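Local coordinates for protein chintase (Rhizomucor miehei, PDB 5YUQ) that probably hydrolyses the beta-1,4 linkages of chitin as a family 18 glycoside hydrolase, with an active site shaped as a tunnel, at residues K3-P14 against G345-E353; T147-N155 against A214-G222. All coordinates share one frame; numbering follows the deposited sequence.

In the fold
Interaction 1 pairs strand 4-9 with strand 346-350, the first and last strands of the (beta/alpha)8 barrel of family 18, across 331 residues of chain. Interaction 2, nested within that span, ties the end of strand 144-149 and its following loop to helix 211-220. Their centres lie about 20 Å apart, yet they touch inside the barrel, where Tyr7 OH packs 3.6 Å from Ala148 CB. One contact thus closes the barrel, while the other joins the C-terminal end of a barrel strand and its loop to a helix of the outer layer.

Interaction 1 of 2, residues K3-P14 against G345-E353; sequences KLSAYVVDWDLP and GGVMLWSLE
Tyr7 and Trp350 bring their rings together obliquely, planes at 48°, with Trp350 CE3 3.6 Å from Tyr7 CB. The edge of the Tyr7 ring has other neighbours: Leu349 O lies in its plane, and Met348 SD comes to 3.6 Å from Tyr7 CE1, a Met-aromatic contact made at the rim. Met348 gets there because its CG sits between the backbone N and the carbonyl carbon (chi1 62°) and its chain bends again at chi2. Over one face of the Trp350 indole, toward the rim, lies Ser351 CB; Val9 CG1 approaches that ring obliquely, 3.5 Å from Trp350 CH2, while Val9 CB lies over one face of Trp11, near the rim. The hydroxyl of Tyr7 hydrogen-bonds Asn103 on strand 101-105. Beneath the rings, strands 4-9 and 346-350 run parallel as first and eighth strands of the TIM barrel, closing it. Four backbone bonds, from Val347 N to Lys3 O at one end to Tyr7 N to Leu349 O at the other, alternate between the strands; at the cis peptide before Ser351 the register shifts, and Tyr7 O receives Leu352 N at 2.9 Å. A tryptophan followed by such a cis bond is a family 18 hallmark, and Trp350 probably floors the substrate cleft as in relatives. On the outward face Ala6 CB meets Leu349 CD2 at 3.9 Å, and Leu362 of helix 360-363 touches Leu4, Leu349 and Leu352. Past the strand ends, Glu353 OE1 accepts Ser351 OG at 2.8 Å and a water at 2.7 Å; the same water is bound by Val9 N and Asp12 O, linking the turn to Glu353.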
loop_
_atom_site.group_PDB
_atom_site.type_symbol
_atom_site.label_atom_id
_atom_site.label_comp_id
_atom_site.label_asym_id
_atom_site.label_seq_id
_atom_site.Cartn_x
_atom_site.Cartn_y
_atom_site.Cartn_z
ATOM N N LYS A 3 13.930 7.199 4.611
ATOM C CA LYS A 3 14.269 6.714 3.275
ATOM C C LYS A 3 13.598 5.387 2.942
ATOM O O LYS A 3 13.127 5.191 1.825
ATOM C CB LYS A 3 15.791 6.603 3.113
ATOM C CG LYS A 3 16.508 7.964 3.086
ATOM C CD LYS A 3 16.114 8.747 1.843
ATOM C CE LYS A 3 16.839 10.087 1.742
ATOM N NZ LYS A 3 16.074 11.199 2.372
ATOM N N LEU A 4 13.590 4.501 3.907
ATOM C CA LEU A 4 12.989 3.178 3.716
ATOM C C LEU A 4 12.065 2.863 4.861
ATOM O O LEU A 4 12.514 2.711 5.946
ATOM C CB LEU A 4 14.134 2.133 3.549
ATOM C CG LEU A 4 13.682 0.820 2.964
ATOM C CD1 LEU A 4 14.912 -0.078 2.779
ATOM C CD2 LEU A 4 12.809 0.211 3.940
ATOM N N SER A 5 10.743 2.796 4.608
ATOM C CA SER A 5 9.749 2.509 5.631
ATOM C C SER A 5 9.149 1.152 5.364
ATOM O O SER A 5 8.854 0.810 4.228
ATOM C CB SER A 5 8.643 3.547 5.595
ATOM O OG SER A 5 9.177 4.840 5.845
ATOM N N ALA A 6 8.969 0.375 6.423
ATOM C CA ALA A 6 8.452 -0.972 6.276
ATOM C C ALA A 6 7.165 -1.112 7.061
ATOM O O ALA A 6 7.146 -0.873 8.269
ATOM C CB ALA A 6 9.479 -1.971 6.789
ATOM N N TYR A 7 6.094 -1.516 6.383
ATOM C CA TYR A 7 4.874 -1.880 7.090
ATOM C C TYR A 7 5.033 -3.246 7.732
ATOM O O TYR A 7 5.559 -4.176 7.121
ATOM C CB TYR A 7 3.681 -1.908 6.138
ATOM C CG TYR A 7 3.126 -0.537 5.850
ATOM C CD1 TYR A 7 3.612 0.213 4.792
ATOM C CD2 TYR A 7 2.123 0.013 6.641
ATOM C CE1 TYR A 7 3.111 1.478 4.520
ATOM C CE2 TYR A 7 1.595 1.282 6.362
ATOM C CZ TYR A 7 2.108 2.007 5.312
ATOM O OH TYR A 7 1.608 3.260 5.044
ATOM N N VAL A 8 4.592 -3.350 8.980
ATOM C CA VAL A 8 4.420 -4.642 9.623
ATOM C C VAL A 8 2.964 -4.703 10.032
ATOM O O VAL A 8 2.339 -3.665 10.271
ATOM C CB VAL A 8 5.330 -4.807 10.846
ATOM C CG1 VAL A 8 6.787 -4.746 10.417
ATOM C CG2 VAL A 8 5.028 -3.752 11.911
ATOM N N VAL A 9 2.413 -5.908 10.089
ATOM C CA VAL A 9 0.985 -6.062 10.318
ATOM C C VAL A 9 0.685 -6.761 11.639
ATOM O O VAL A 9 1.345 -7.729 12.007
ATOM C CB VAL A 9 0.273 -6.768 9.125
ATOM C CG1 VAL A 9 0.448 -5.949 7.847
ATOM C CG2 VAL A 9 0.792 -8.200 8.924
ATOM N N ASP A 10 -0.311 -6.243 12.349
ATOM C CA ASP A 10 -0.639 -6.709 13.695
ATOM C C ASP A 10 -0.951 -8.202 13.744
ATOM O O ASP A 10 -0.633 -8.881 14.722
ATOM C CB ASP A 10 -1.825 -5.910 14.229
ATOM C CG ASP A 10 -2.110 -6.193 15.681
ATOM O OD1 ASP A 10 -1.461 -5.557 16.550
ATOM O OD2 ASP A 10 -2.990 -7.035 15.960
ATOM N N TRP A 11 -1.569 -8.712 12.682
ATOM C CA TRP A 11 -2.012 -10.102 12.645
ATOM C C TRP A 11 -0.922 -11.086 12.223
ATOM O O TRP A 11 -1.133 -12.298 12.251
ATOM C CB TRP A 11 -3.220 -10.230 11.708
ATOM C CG TRP A 11 -2.952 -9.755 10.304
ATOM C CD1 TRP A 11 -2.525 -10.515 9.259
ATOM C CD2 TRP A 11 -3.108 -8.420 9.793
ATOM N NE1 TRP A 11 -2.405 -9.740 8.129
ATOM C CE2 TRP A 11 -2.755 -8.449 8.431
ATOM C CE3 TRP A 11 -3.511 -7.204 10.358
ATOM C CZ2 TRP A 11 -2.794 -7.310 7.617
ATOM C CZ3 TRP A 11 -3.544 -6.068 9.548
ATOM C CH2 TRP A 11 -3.183 -6.133 8.198
ATOM N N ASP A 12 0.238 -10.573 11.831
ATOM C CA ASP A 12 1.327 -11.433 11.372
ATOM C C ASP A 12 2.646 -10.669 11.403
ATOM O O ASP A 12 3.212 -10.359 10.354
ATOM C CB ASP A 12 1.030 -11.940 9.956
ATOM C CG ASP A 12 1.886 -13.136 9.560
ATOM O OD1 ASP A 12 2.620 -13.682 10.413
ATOM O OD2 ASP A 12 1.820 -13.536 8.383
ATOM N N LEU A 13 3.147 -10.376 12.603
ATOM C CA LEU A 13 4.402 -9.646 12.728
ATOM C C LEU A 13 5.561 -10.510 12.260
ATOM O O LEU A 13 5.504 -11.746 12.349
ATOM C CB LEU A 13 4.639 -9.186 14.170
ATOM C CG LEU A 13 3.703 -8.078 14.659
ATOM C CD1 LEU A 13 3.894 -7.831 16.150
ATOM C CD2 LEU A 13 3.933 -6.780 13.875
ATOM N N PRO A 14 6.618 -9.873 11.744
ATOM C CA PRO A 14 7.770 -10.668 11.311
ATOM C C PRO A 14 8.405 -11.363 12.514
ATOM O O PRO A 14 8.390 -10.803 13.606
ATOM C CB PRO A 14 8.737 -9.618 10.754
ATOM C CG PRO A 14 7.900 -8.403 10.487
ATOM C CD PRO A 14 6.814 -8.428 11.521
ATOM N N GLY A 345 11.255 11.005 -1.890
ATOM C CA GLY A 345 11.679 11.004 -0.503
ATOM C C GLY A 345 12.092 9.637 0.002
ATOM O O GLY A 345 12.777 9.531 1.022
ATOM N N GLY A 346 11.695 8.597 -0.714
ATOM C CA GLY A 346 12.072 7.257 -0.326
ATOM C C GLY A 346 11.143 6.221 -0.913
ATOM O O GLY A 346 10.405 6.482 -1.866
ATOM N N VAL A 347 11.149 5.042 -0.312
ATOM C CA VAL A 347 10.282 3.969 -0.698
ATOM C C VAL A 347 9.723 3.348 0.555
ATOM O O VAL A 347 10.266 3.480 1.624
ATOM C CB VAL A 347 11.052 2.845 -1.451
ATOM C CG1 VAL A 347 11.596 3.346 -2.751
ATOM C CG2 VAL A 347 12.085 2.202 -0.524
ATOM N N MET A 348 8.579 2.683 0.386
ATOM C CA MET A 348 8.044 1.909 1.492
ATOM C C MET A 348 7.638 0.559 0.953
ATOM O O MET A 348 7.489 0.397 -0.252
ATOM C CB MET A 348 6.885 2.622 2.213
ATOM C CG MET A 348 5.632 2.907 1.377
ATOM S SD MET A 348 4.551 1.457 1.232
ATOM C CE MET A 348 3.029 2.260 0.728
ATOM N N LEU A 349 7.442 -0.401 1.846
ATOM C CA LEU A 349 7.130 -1.753 1.417
ATOM C C LEU A 349 5.936 -2.314 2.172
ATOM O O LEU A 349 5.771 -2.057 3.367
ATOM C CB LEU A 349 8.349 -2.665 1.588
ATOM C CG LEU A 349 8.817 -2.922 3.023
ATOM C CD1 LEU A 349 8.271 -4.258 3.520
ATOM C CD2 LEU A 349 10.332 -2.895 3.130
ATOM N N TRP A 350 5.112 -3.072 1.456
ATOM C CA TRP A 350 4.032 -3.845 2.057
ATOM C C TRP A 350 4.211 -5.317 1.706
ATOM O O TRP A 350 4.101 -5.678 0.535
ATOM C CB TRP A 350 2.654 -3.392 1.533
ATOM C CG TRP A 350 1.572 -4.198 2.179
ATOM C CD1 TRP A 350 1.154 -5.458 1.829
ATOM C CD2 TRP A 350 0.824 -3.833 3.333
ATOM N NE1 TRP A 350 0.176 -5.885 2.693
ATOM C CE2 TRP A 350 -0.047 -4.901 3.625
ATOM C CE3 TRP A 350 0.788 -2.693 4.143
ATOM C CZ2 TRP A 350 -0.933 -4.863 4.700
ATOM C CZ3 TRP A 350 -0.087 -2.657 5.205
ATOM C CH2 TRP A 350 -0.936 -3.732 5.477
ATOM N N SER A 351 4.479 -6.186 2.682
ATOM C CA SER A 351 4.802 -5.842 4.060
ATOM C C SER A 351 5.946 -6.764 4.506
ATOM O O SER A 351 6.245 -7.770 3.848
ATOM C CB SER A 351 3.576 -5.996 4.967
ATOM O OG SER A 351 3.016 -7.294 4.826
ATOM N N LEU A 352 6.579 -6.420 5.622
ATOM C CA LEU A 352 7.893 -6.955 5.965
ATOM C C LEU A 352 7.947 -8.464 6.165
ATOM O O LEU A 352 8.949 -9.100 5.833
ATOM C CB LEU A 352 8.429 -6.226 7.205
ATOM C CG LEU A 352 9.886 -6.500 7.559
ATOM C CD1 LEU A 352 10.786 -6.189 6.378
ATOM C CD2 LEU A 352 10.291 -5.671 8.770
ATOM N N GLU A 353 6.873 -9.043 6.691
ATOM C CA GLU A 353 6.902 -10.464 7.020
ATOM C C GLU A 353 6.889 -11.334 5.765
ATOM O O GLU A 353 7.113 -12.537 5.838
ATOM C CB GLU A 353 5.749 -10.823 7.967
ATOM C CG GLU A 353 4.431 -11.176 7.285
ATOM C CD GLU A 353 3.725 -9.998 6.651
ATOM O OE1 GLU A 353 4.131 -8.827 6.856
ATOM O OE2 GLU A 353 2.725 -10.240 5.941
HETATM O O HOH W 1 13.521 11.519 2.493
HETATM O O HOH W 2 9.904 5.848 3.428
HETATM O O HOH W 3 4.265 -8.045 9.433
#

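Interaction 2 of 2, residues T147-N155 against A214-G222; sequences TAVPTAPFN and AVKAWIAAG
Trp218 is the bump and residues 149-154, the end of the strand and the loop after it, form the hollow: the indole reaches out from the helix and slots into the curve of the chain, clasped on both faces. Pro153 CA lies over one face, 3.6 Å from the centroid of the six-membered ring and 16° off its normal, a CH-pi contact. Against the opposite face presses Val149, whose CG2 sits above the rim and whose CB comes to 3.4 Å from Trp218 CZ2. The leading corner of the indole, CH2, points at the middle of the Phe154 ring in a T-shaped pair with planes at 90° and Phe154 CE2 3.9 Å from Trp218 CH2. The pyrrole N-H is also used: Trp218 NE1 donates to Pro150 O at 2.9 Å, a somewhat bent bond (147°) with the oxygen slightly out of the ring plane, which, with both faces clasped, should limit rotation of the indole. Strand 144-149 is the fifth of the family's (beta/alpha)8 barrel, and helix 211-220 precedes the seventh, 228-240; the loop leaving the former therefore packs on a helix of the outer layer, with Ile178 of strand 175-178 touching both Val149 and Ala214. A second, smaller fit runs the other way. The Pro153 ring rests on the helix between the methyls of Ala217 and Ala221, its CD 3.9 Å from Ala217 CB and its CG 3.6 Å from Ala221 CB and 3.7 Å from Ala217 O. One turn back, Thr151 O meets Ala214 CA at 3.2 Å in a CA-H...O contact. Beyond the slot, Tyr128 and Trp169 meet the ring of Phe154.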
loop_
_atom_site.group_PDB
_atom_site.type_symbol
_atom_site.label_atom_id
_atom_site.label_comp_id
_atom_site.label_asym_id
_atom_site.label_seq_id
_atom_site.Cartn_x
_atom_site.Cartn_y
_atom_site.Cartn_z
ATOM N N THR A 147 0.686 9.913 5.083
ATOM C CA THR A 147 -0.553 9.322 4.607
ATOM C C THR A 147 -0.221 8.323 3.515
ATOM O O THR A 147 0.674 8.564 2.704
ATOM C CB THR A 147 -1.553 10.405 4.112
ATOM O OG1 THR A 147 -2.698 9.772 3.535
ATOM C CG2 THR A 147 -0.910 11.296 3.073
ATOM N N ALA A 148 -0.893 7.175 3.535
ATOM C CA ALA A 148 -0.780 6.213 2.449
ATOM C C ALA A 148 -1.865 6.553 1.446
ATOM O O ALA A 148 -3.039 6.663 1.804
ATOM C CB ALA A 148 -0.955 4.796 2.964
ATOM N N VAL A 149 -1.473 6.717 0.188
ATOM C CA VAL A 149 -2.355 7.310 -0.815
ATOM C C VAL A 149 -2.509 6.438 -2.057
ATOM O O VAL A 149 -1.640 5.624 -2.367
ATOM C CB VAL A 149 -1.820 8.692 -1.230
ATOM C CG1 VAL A 149 -1.589 9.568 -0.012
ATOM C CG2 VAL A 149 -0.531 8.553 -2.016
ATOM N N PRO A 150 -3.631 6.600 -2.780
ATOM C CA PRO A 150 -3.831 5.873 -4.035
ATOM C C PRO A 150 -2.961 6.430 -5.160
ATOM O O PRO A 150 -2.200 7.373 -4.949
ATOM C CB PRO A 150 -5.321 6.095 -4.340
ATOM C CG PRO A 150 -5.649 7.395 -3.650
ATOM C CD PRO A 150 -4.805 7.403 -2.400
ATOM N N THR A 151 -3.090 5.854 -6.349
ATOM C CA THR A 151 -2.199 6.180 -7.463
ATOM C C THR A 151 -2.571 7.487 -8.179
ATOM O O THR A 151 -1.916 7.883 -9.142
ATOM C CB THR A 151 -2.147 5.021 -8.461
ATOM O OG1 THR A 151 -3.483 4.569 -8.713
ATOM C CG2 THR A 151 -1.332 3.865 -7.882
ATOM N N ALA A 152 -3.620 8.147 -7.706
ATOM C CA ALA A 152 -3.954 9.481 -8.186
ATOM C C ALA A 152 -4.349 10.324 -6.990
ATOM O O ALA A 152 -4.825 9.791 -5.985
ATOM C CB ALA A 152 -5.100 9.413 -9.195
ATOM N N PRO A 153 -4.172 11.636 -7.120
ATOM C CA PRO A 153 -4.525 12.508 -5.997
ATOM C C PRO A 153 -5.921 12.332 -5.422
ATOM O O PRO A 153 -6.813 11.999 -6.153
ATOM C CB PRO A 153 -4.330 13.934 -6.570
ATOM C CG PRO A 153 -3.323 13.785 -7.594
ATOM C CD PRO A 153 -3.448 12.336 -8.157
ATOM N N PHE A 154 -6.089 12.617 -4.144
ATOM C CA PHE A 154 -7.367 12.442 -3.456
ATOM C C PHE A 154 -8.544 13.033 -4.221
ATOM O O PHE A 154 -8.429 14.099 -4.837
ATOM C CB PHE A 154 -7.320 13.123 -2.096
ATOM C CG PHE A 154 -6.302 12.547 -1.155
ATOM C CD1 PHE A 154 -6.264 11.184 -0.895
ATOM C CD2 PHE A 154 -5.395 13.382 -0.514
ATOM C CE1 PHE A 154 -5.320 10.665 -0.008
ATOM C CE2 PHE A 154 -4.464 12.875 0.371
ATOM C CZ PHE A 154 -4.430 11.521 0.629
ATOM N N ASN A 155 -9.675 12.338 -4.159
ATOM C CA ASN A 155 -10.890 12.775 -4.844
ATOM C C ASN A 155 -11.431 14.106 -4.361
ATOM O O ASN A 155 -11.456 14.394 -3.163
ATOM C CB ASN A 155 -11.994 11.734 -4.695
ATOM C CG ASN A 155 -11.769 10.515 -5.550
ATOM O OD1 ASN A 155 -10.865 10.483 -6.391
ATOM N ND2 ASN A 155 -12.605 9.500 -5.358
ATOM N N ALA A 214 1.642 7.478 -11.308
ATOM C CA ALA A 214 1.188 7.954 -10.007
ATOM C C ALA A 214 2.073 9.090 -9.492
ATOM O O ALA A 214 1.572 10.122 -9.033
ATOM C CB ALA A 214 1.166 6.797 -9.003
ATOM N N VAL A 215 3.385 8.893 -9.556
ATOM C CA VAL A 215 4.324 9.913 -9.114
ATOM C C VAL A 215 4.106 11.182 -9.917
ATOM O O VAL A 215 4.022 12.274 -9.347
ATOM C CB VAL A 215 5.779 9.414 -9.250
ATOM C CG1 VAL A 215 6.759 10.571 -9.207
ATOM C CG2 VAL A 215 6.082 8.409 -8.155
ATOM N N LYS A 216 3.969 11.045 -11.231
ATOM C CA LYS A 216 3.767 12.222 -12.074
ATOM C C LYS A 216 2.458 12.917 -11.735
ATOM O O LYS A 216 2.400 14.145 -11.706
ATOM C CB LYS A 216 3.795 11.872 -13.562
ATOM C CG LYS A 216 5.128 11.341 -14.061
ATOM C CD LYS A 216 6.278 12.241 -13.685
ATOM C CE LYS A 216 7.602 11.670 -14.175
ATOM N NZ LYS A 216 7.513 11.264 -15.605
ATOM N N ALA A 217 1.413 12.141 -11.466
ATOM C CA ALA A 217 0.115 12.725 -11.145
ATOM C C ALA A 217 0.156 13.493 -9.830
ATOM O O ALA A 217 -0.402 14.585 -9.725
ATOM C CB ALA A 217 -0.965 11.655 -11.099
ATOM N N TRP A 218 0.841 12.936 -8.830
ATOM C CA TRP A 218 0.925 13.578 -7.518
ATOM C C TRP A 218 1.809 14.843 -7.557
ATOM O O TRP A 218 1.505 15.818 -6.896
ATOM C CB TRP A 218 1.282 12.637 -6.391
ATOM C CG TRP A 218 0.185 11.776 -5.910
ATOM C CD1 TRP A 218 -0.151 10.493 -6.386
ATOM C CD2 TRP A 218 -0.707 12.018 -4.824
ATOM N NE1 TRP A 218 -1.159 9.985 -5.653
ATOM C CE2 TRP A 218 -1.543 10.894 -4.699
ATOM C CE3 TRP A 218 -0.909 13.080 -3.958
ATOM C CZ2 TRP A 218 -2.504 10.814 -3.757
ATOM C CZ3 TRP A 218 -1.833 12.997 -3.045
ATOM C CH2 TRP A 218 -2.643 11.859 -2.914
ATOM N N ILE A 219 2.844 14.788 -8.353
ATOM C CA ILE A 219 3.687 15.975 -8.519
ATOM C C ILE A 219 2.907 17.063 -9.258
ATOM O O ILE A 219 2.931 18.241 -8.863
ATOM C CB ILE A 219 5.005 15.656 -9.267
ATOM C CG1 ILE A 219 5.922 14.773 -8.403
ATOM C CG2 ILE A 219 5.752 16.945 -9.633
ATOM C CD1 ILE A 219 7.177 14.304 -9.116
ATOM N N ALA A 220 2.196 16.673 -10.311
ATOM C CA ALA A 220 1.427 17.639 -11.101
ATOM C C ALA A 220 0.358 18.346 -10.265
ATOM O O ALA A 220 0.024 19.508 -10.522
ATOM C CB ALA A 220 0.799 16.968 -12.315
ATOM N N ALA A 221 -0.163 17.655 -9.257
ATOM C CA ALA A 221 -1.196 18.222 -8.394
ATOM C C ALA A 221 -0.631 19.035 -7.230
ATOM O O ALA A 221 -1.393 19.618 -6.459
ATOM C CB ALA A 221 -2.126 17.128 -7.883
ATOM N N GLY A 222 0.690 19.070 -7.092
ATOM C CA GLY A 222 1.319 19.991 -6.157
ATOM C C GLY A 222 2.228 19.411 -5.086
ATOM O O GLY A 222 2.832 20.152 -4.322
#